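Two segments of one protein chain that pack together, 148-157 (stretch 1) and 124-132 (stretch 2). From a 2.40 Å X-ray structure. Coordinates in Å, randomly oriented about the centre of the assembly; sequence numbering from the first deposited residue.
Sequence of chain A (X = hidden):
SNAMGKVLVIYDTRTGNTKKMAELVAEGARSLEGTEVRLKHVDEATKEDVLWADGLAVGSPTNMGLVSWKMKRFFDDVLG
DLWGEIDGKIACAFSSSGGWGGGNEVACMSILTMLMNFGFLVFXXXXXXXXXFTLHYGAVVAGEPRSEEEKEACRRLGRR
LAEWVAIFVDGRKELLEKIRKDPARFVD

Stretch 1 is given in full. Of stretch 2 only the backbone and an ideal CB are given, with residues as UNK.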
# COMPACT_ATOMS: atom_id res chain seq x y z
N GLU A 148 9.00 26.87 7.00
CA GLU A 148 7.86 27.13 7.86
C GLU A 148 6.73 26.09 7.72
O GLU A 148 6.20 25.60 8.73
CB GLU A 148 7.35 28.57 7.66
CG GLU A 148 6.60 29.09 8.87
CD GLU A 148 7.18 28.50 10.18
OE1 GLU A 148 8.21 29.05 10.67
OE2 GLU A 148 6.61 27.47 10.69
N GLU A 149 6.37 25.75 6.48
CA GLU A 149 5.32 24.76 6.26
C GLU A 149 5.74 23.32 6.67
O GLU A 149 4.91 22.56 7.19
CB GLU A 149 4.76 24.84 4.83
CG GLU A 149 5.77 24.69 3.70
CD GLU A 149 5.17 25.03 2.32
OE1 GLU A 149 5.65 24.48 1.30
OE2 GLU A 149 4.22 25.85 2.27
N GLU A 150 7.02 22.99 6.48
CA GLU A 150 7.55 21.70 6.93
C GLU A 150 7.49 21.58 8.44
O GLU A 150 7.10 20.53 8.95
CB GLU A 150 8.97 21.48 6.44
CG GLU A 150 9.03 21.28 4.96
CD GLU A 150 10.43 21.21 4.41
OE1 GLU A 150 11.38 21.78 5.01
OE2 GLU A 150 10.58 20.55 3.35
N LYS A 151 7.86 22.65 9.14
CA LYS A 151 7.83 22.67 10.61
C LYS A 151 6.38 22.57 11.08
O LYS A 151 6.07 21.83 12.03
CB LYS A 151 8.59 23.88 11.18
CG LYS A 151 10.08 23.91 10.74
CD LYS A 151 11.05 24.63 11.70
CE LYS A 151 11.46 26.05 11.23
NZ LYS A 151 12.61 26.70 12.03
N GLU A 152 5.49 23.26 10.36
CA GLU A 152 4.07 23.34 10.72
C GLU A 152 3.32 22.04 10.46
O GLU A 152 2.45 21.69 11.24
CB GLU A 152 3.39 24.55 10.04
CG GLU A 152 1.99 24.92 10.59
CD GLU A 152 1.90 25.02 12.12
OE1 GLU A 152 0.85 24.61 12.66
OE2 GLU A 152 2.86 25.48 12.79
N ALA A 153 3.67 21.33 9.38
CA ALA A 153 3.12 19.98 9.12
C ALA A 153 3.32 19.07 10.33
O ALA A 153 2.40 18.34 10.72
CB ALA A 153 3.77 19.37 7.88
N CYS A 154 4.52 19.14 10.92
CA CYS A 154 4.93 18.30 12.04
C CYS A 154 4.15 18.64 13.26
O CYS A 154 3.63 17.78 13.93
CB CYS A 154 6.42 18.46 12.33
SG CYS A 154 7.50 17.74 11.05
N ARG A 155 4.07 19.92 13.55
CA ARG A 155 3.23 20.40 14.60
C ARG A 155 1.76 19.99 14.42
O ARG A 155 1.13 19.52 15.38
CB ARG A 155 3.35 21.91 14.68
CG ARG A 155 4.69 22.43 15.14
CD ARG A 155 4.55 23.93 15.55
NE ARG A 155 5.87 24.56 15.62
CZ ARG A 155 6.41 25.30 14.65
NH1 ARG A 155 5.74 25.54 13.53
NH2 ARG A 155 7.64 25.81 14.82
N ARG A 156 1.23 20.15 13.22
CA ARG A 156 -0.18 19.84 12.98
C ARG A 156 -0.56 18.38 13.28
O ARG A 156 -1.65 18.12 13.83
CB ARG A 156 -0.62 20.21 11.56
CG ARG A 156 -2.14 20.13 11.37
CD ARG A 156 -2.85 21.16 12.30
NE ARG A 156 -2.14 22.43 12.24
CZ ARG A 156 -2.40 23.39 11.36
NH1 ARG A 156 -1.67 24.48 11.37
NH2 ARG A 156 -3.38 23.27 10.49
N LEU A 157 0.32 17.45 12.91
CA LEU A 157 0.14 16.05 13.24
C LEU A 157 -0.12 15.82 14.72
O LEU A 157 -1.09 15.17 15.08
CB LEU A 157 1.33 15.22 12.76
CG LEU A 157 1.03 13.70 12.86
CD1 LEU A 157 -0.01 13.19 11.77
CD2 LEU A 157 2.30 12.93 12.84
N UNK A 124 -4.63 10.20 8.99
CA UNK A 124 -3.75 11.26 8.49
C UNK A 124 -4.51 12.58 8.61
O UNK A 124 -5.61 12.62 9.19
CB UNK A 124 -3.31 11.00 7.05
N UNK A 125 -3.95 13.66 8.08
CA UNK A 125 -4.52 15.01 8.26
C UNK A 125 -4.84 15.71 6.97
O UNK A 125 -4.03 15.77 6.07
CB UNK A 125 -3.56 15.88 9.06
N UNK A 126 -6.05 16.26 6.89
CA UNK A 126 -6.50 16.97 5.68
C UNK A 126 -5.89 18.37 5.56
O UNK A 126 -5.67 18.86 4.46
CB UNK A 126 -8.03 17.08 5.68
N UNK A 127 -5.65 19.01 6.70
CA UNK A 127 -5.13 20.38 6.75
C UNK A 127 -4.05 20.68 5.73
O UNK A 127 -3.11 19.91 5.56
CB UNK A 127 -4.58 20.66 8.15
N UNK A 128 -4.22 21.81 5.04
CA UNK A 128 -3.13 22.40 4.30
C UNK A 128 -2.46 23.46 5.15
O UNK A 128 -3.06 24.42 5.63
CB UNK A 128 -3.62 22.99 2.98
N UNK A 129 -1.18 23.26 5.30
CA UNK A 129 -0.39 23.91 6.26
C UNK A 129 0.47 24.87 5.43
O UNK A 129 1.09 25.80 5.93
CB UNK A 129 0.42 22.93 7.11
N UNK A 130 0.44 24.64 4.13
CA UNK A 130 1.03 25.52 3.13
C UNK A 130 0.20 25.37 1.86
O UNK A 130 -0.55 24.41 1.70
CB UNK A 130 2.50 25.19 2.88
N UNK A 131 0.35 26.32 0.95
CA UNK A 131 -0.49 26.40 -0.25
C UNK A 131 -0.47 25.07 -1.01
O UNK A 131 -1.50 24.64 -1.54
CB UNK A 131 -0.02 27.54 -1.16
N UNK A 132 0.70 24.44 -1.06
CA UNK A 132 0.90 23.13 -1.70
C UNK A 132 1.54 22.14 -0.71
O UNK A 132 2.37 21.31 -1.09
CB UNK A 132 1.78 23.27 -2.95

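Stretch 1 is a helix. The weakly bonded strand at about 125-128 of stretch 2 runs roughly antiparallel to it, with 144° between their N-to-C directions and a closest axial approach of 10.0 Å. At position 124 the CA-to-CB bond points away from the helix and nothing of stretch 1 lies within 5.5 Å of the ideal CB, so the helix sets little constraint; the residue is Gly124.

Position 125 points toward the helix, with extended backbone angles (-123/131). Its ideal CB lies 5.0 Å from Arg156 CG and 5.2 Å from Leu157 CD1, an aliphatic setting that would suit valine, isoleucine or leucine. The residue is Val125, in the t rotamer: its CG2 lies 4.2 Å from Leu157 CD1, while its CG1 is 4.1 Å from Arg156 CG. Position 126 is out of reach of the helix, which therefore favours no side chain; it is Thr126.

At position 127 the bond again points toward stretch 1, and the ideal CB is only 3.7 Å from Arg156 NH2. A positive charge with donors to spare calls for a short acceptor, best an acid; asparagine could bond but not balance the charge. Asp127 supplies the carboxylate. Arg156 NH2 donates to Asp127 OD2 at 2.9 Å and 166°, near the guanidinium plane, forming a salt bridge. Arg156 NH1 is engaged along the helix, 2.8 Å from Glu152 OE1, so the arginine links two acids.

Position 128 points away, leaving many residues possible, and is Tyr128; its carbonyl O receives a hydrogen bond from water 1 (2.7 Å), which accepts one from Arg156 NH2 (3.0 Å).

Position 129, where the chain turns a corner, points toward the helix. Its ideal CB is 4.3 Å from both Ala153 N and Glu152 CG, and 4.5 Å from Glu149 O. Ala153, the Glu152 methylenes and the guanidinium face favour a branched aliphatic such as valine, though threonine is not excluded. Val129 has the largest area covered in this contact. Its CG1 lies 4.0 Å from Ala153 CB and only 3.1 Å from Glu149 O, a tight contact; its CG2 packs over one guanidinium face, 3.7 Å from Arg156 CZ.

At position 130 an ideal CB would fall 1.9 Å from Glu149 OE2. With that carboxylate in place glycine alone avoids the clash, although the backbone angles (-150/163) do not demand it. With Gly130, OE2 of Glu149 approaches its CA to 3.3 Å.

Positions 131 and 132 point sideways, where the helix makes no particular demand and many residues would do. The ends of Lys131 and Lys132 lead away; Lys132 N donates to water 2 (2.8 Å), which donates to Glu149 OE2 (2.8 Å).

Stretch 2 124-132: GVTDYVGKK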
# COMPACT_ATOMS: atom_id res chain seq x y z
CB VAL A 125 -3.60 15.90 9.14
CG1 VAL A 125 -4.15 17.30 9.25
CG2 VAL A 125 -3.43 15.31 10.53
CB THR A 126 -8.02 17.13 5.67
OG1 THR A 126 -8.44 17.56 6.96
CG2 THR A 126 -8.72 15.79 5.34
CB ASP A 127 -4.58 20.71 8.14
CG ASP A 127 -5.60 20.57 9.21
OD1 ASP A 127 -6.64 19.90 8.95
OD2 ASP A 127 -5.38 21.14 10.30
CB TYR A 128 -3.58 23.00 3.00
CG TYR A 128 -3.62 22.04 1.86
CD1 TYR A 128 -4.52 20.96 1.85
CD2 TYR A 128 -2.79 22.24 0.75
CE1 TYR A 128 -4.59 20.08 0.76
CE2 TYR A 128 -2.86 21.38 -0.35
CZ TYR A 128 -3.75 20.30 -0.33
OH TYR A 128 -3.81 19.48 -1.42
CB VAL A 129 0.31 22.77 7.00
CG1 VAL A 129 1.81 22.71 6.77
CG2 VAL A 129 -0.19 22.63 8.44
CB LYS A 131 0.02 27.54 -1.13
CG LYS A 131 -0.98 28.15 -2.06
CD LYS A 131 -0.37 29.46 -2.58
CE LYS A 131 -1.43 30.53 -2.85
NZ LYS A 131 -0.79 31.85 -2.82
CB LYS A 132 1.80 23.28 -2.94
CG LYS A 132 1.13 23.95 -4.08
CD LYS A 132 1.84 23.74 -5.41
CE LYS A 132 0.82 23.91 -6.57
NZ LYS A 132 -0.43 23.02 -6.39
O HOH W 1 -3.45 25.15 8.17
O HOH W 2 3.30 25.23 -0.30
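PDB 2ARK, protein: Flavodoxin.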